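PDB 4B9G: CS6 fimbrial subunit B, CS6 fimbrial subunit A from Escherichia coli, which probably serves as a structural subunit of the CS6 colonization factor of enterotoxigenic strains, here fused to a complementing donor strand from subunit A. Local coordinates for residues 59-63 with 64-68. Sequence-based numbering, arbitrary orientation.
Sequences SLTSS and GQQIG
Q66 reaches across a tight antiparallel hairpin and spreads its carboxamide between S59 and T61, on the face of the hairpin away from L60, S62, Q65 and I67. Its chain folds back at the second torsion (chi2 -52°), which swings the amide over the opposing strand. Q66 OE1 then takes the S59 hydroxyl on an in-plane lone pair (S59 OG to Q66 OE1 2.7 Å), while Q66 NE2 donates to T61 OG1 at 2.9 Å, nearly within the amide plane. A water donates to OE1 as well, so three bonds grip the group and fix its rotation. T61 presents OG1 to the amide by placing it beside its own backbone N (chi1 -50°), and CG2 lies near NE2. On the opposite face, S62 CB packs on I67 CG1 at 3.8 Å, and a second water bridges S62 O and Q65 OE1. L60 and I67 exchange two backbone bonds, as do S62 and Q65, whose pair closes a type I' turn with S63 and G64 at its corners, making a beta hairpin with a two-residue loop within the CssB part of the fusion. Strand 60-62 ends here; strand 65-72 runs on to pair with strands 79-88 and 128-142, with I67 and Q65 resting on Y83 and Q66 touching K98 of a neighbouring loop.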
ATOM      1  N   SER A  59      -1.381   9.502  -4.148  1.00 18.30           N
ATOM      2  CA  SER A  59      -2.135   9.674  -2.911  1.00 14.95           C
ATOM      3  C   SER A  59      -2.490  11.136  -2.635  1.00 15.18           C
ATOM      4  O   SER A  59      -1.839  12.060  -3.138  1.00 22.31           O
ATOM      5  CB  SER A  59      -1.316   9.110  -1.749  1.00 14.31           C
ATOM      6  OG  SER A  59      -0.095   9.804  -1.580  1.00 17.07           O
ATOM      7  N   LEU A  60      -3.489  11.350  -1.807  1.00 16.18           N
ATOM      8  CA  LEU A  60      -3.907  12.610  -1.282  1.00 15.64           C
ATOM      9  C   LEU A  60      -3.957  12.578   0.237  1.00 15.35           C
ATOM     10  O   LEU A  60      -4.266  11.545   0.818  1.00 16.59           O
ATOM     11  CB  LEU A  60      -5.254  13.018  -1.868  1.00 23.02           C
ATOM     12  CG  LEU A  60      -5.504  12.939  -3.375  1.00 28.12           C
ATOM     13  CD1 LEU A  60      -6.973  12.960  -3.699  1.00 31.30           C
ATOM     14  CD2 LEU A  60      -4.809  14.069  -4.055  1.00 30.27           C
ATOM     15  N   THR A  61      -3.625  13.692   0.885  1.00 16.08           N
ATOM     16  CA  THR A  61      -3.598  13.721   2.335  1.00 16.30           C
ATOM     17  C   THR A  61      -4.983  13.971   2.897  1.00 17.90           C
ATOM     18  O   THR A  61      -5.657  14.926   2.513  1.00 22.11           O
ATOM     19  CB  THR A  61      -2.663  14.819   2.841  1.00 18.26           C
ATOM     20  OG1 THR A  61      -1.398  14.695   2.181  1.00 19.54           O
ATOM     21  CG2 THR A  61      -2.481  14.724   4.352  1.00 19.28           C
ATOM     22  N   SER A  62      -5.389  13.114   3.822  1.00 15.70           N
ATOM     23  CA  SER A  62      -6.637  13.271   4.541  1.00 15.60           C
ATOM     24  C   SER A  62      -6.454  12.712   5.941  1.00 14.25           C
ATOM     25  O   SER A  62      -5.970  11.596   6.099  1.00 15.13           O
ATOM     26  CB  SER A  62      -7.746  12.512   3.823  1.00 22.31           C
ATOM     27  OG  SER A  62      -8.991  12.775   4.433  1.00 27.56           O
ATOM     28  N   SER A  63      -6.829  13.494   6.952  1.00 16.51           N
ATOM     29  CA  SER A  63      -6.674  13.081   8.346  1.00 18.35           C
ATOM     30  C   SER A  63      -5.275  12.547   8.644  1.00 15.02           C
ATOM     31  O   SER A  63      -5.122  11.556   9.354  1.00 16.03           O
ATOM     32  CB  SER A  63      -7.732  12.041   8.729  1.00 22.47           C
ATOM     33  OG  SER A  63      -9.026  12.616   8.744  1.00 24.99           O
ATOM     34  N   GLY A  64      -4.255  13.221   8.115  1.00 14.17           N
ATOM     35  CA  GLY A  64      -2.873  12.866   8.384  1.00 14.21           C
ATOM     36  C   GLY A  64      -2.362  11.640   7.632  1.00 13.23           C
ATOM     37  O   GLY A  64      -1.257  11.166   7.897  1.00 15.81           O
ATOM     38  N   GLN A  65      -3.147  11.126   6.694  1.00 11.71           N
ATOM     39  CA  GLN A  65      -2.834   9.875   6.010  1.00 10.73           C
ATOM     40  C   GLN A  65      -2.791  10.095   4.507  1.00 10.59           C
ATOM     41  O   GLN A  65      -3.562  10.885   3.962  1.00 12.42           O
ATOM     42  CB  GLN A  65      -3.891   8.813   6.340  1.00 10.34           C
ATOM     43  CG  GLN A  65      -3.985   8.531   7.809  1.00 12.85           C
ATOM     44  CD  GLN A  65      -5.032   7.492   8.118  1.00 16.67           C
ATOM     45  OE1 GLN A  65      -6.127   7.509   7.553  1.00 19.51           O
ATOM     46  NE2 GLN A  65      -4.707   6.573   9.016  1.00 24.50           N
ATOM     47  N   GLN A  66      -1.947   9.307   3.842  1.00  8.62           N
ATOM     48  CA  GLN A  66      -1.901   9.248   2.387  1.00  9.43           C
ATOM     49  C   GLN A  66      -2.948   8.252   1.865  1.00  9.19           C
ATOM     50  O   GLN A  66      -2.814   7.042   1.991  1.00 11.89           O
ATOM     51  CB  GLN A  66      -0.515   8.832   1.915  1.00  9.67           C
ATOM     52  CG  GLN A  66       0.541   9.861   2.261  1.00  9.32           C
ATOM     53  CD  GLN A  66       0.154  11.248   1.787  1.00 12.51           C
ATOM     54  OE1 GLN A  66      -0.069  11.460   0.588  1.00 14.96           O
ATOM     55  NE2 GLN A  66       0.032  12.196   2.719  1.00 11.82           N
ATOM     56  N   ILE A  67      -4.016   8.785   1.293  1.00  8.12           N
ATOM     57  CA  ILE A  67      -5.124   7.986   0.802  1.00  7.78           C
ATOM     58  C   ILE A  67      -4.923   7.664  -0.675  1.00  8.56           C
ATOM     59  O   ILE A  67      -4.750   8.565  -1.500  1.00 10.11           O
ATOM     60  CB  ILE A  67      -6.449   8.726   1.017  1.00  8.08           C
ATOM     61  CG1 ILE A  67      -6.645   9.082   2.502  1.00 10.39           C
ATOM     62  CG2 ILE A  67      -7.607   7.886   0.491  1.00  9.72           C
ATOM     63  CD1 ILE A  67      -6.574   7.947   3.457  1.00 13.03           C
ATOM     64  N   GLY A  68      -4.922   6.377  -1.014  1.00  7.73           N
ATOM     65  CA  GLY A  68      -4.873   5.926  -2.390  1.00  9.18           C
ATOM     66  C   GLY A  68      -6.233   5.445  -2.862  1.00  7.80           C
ATOM     67  O   GLY A  68      -7.185   5.330  -2.085  1.00  7.98           O
TER
HETATM   68  O   HOH W   1       0.347  13.952  -0.509  1.00 22.57           O
HETATM   69  O   HOH W   2      -7.644   9.322   6.774  1.00 20.43           O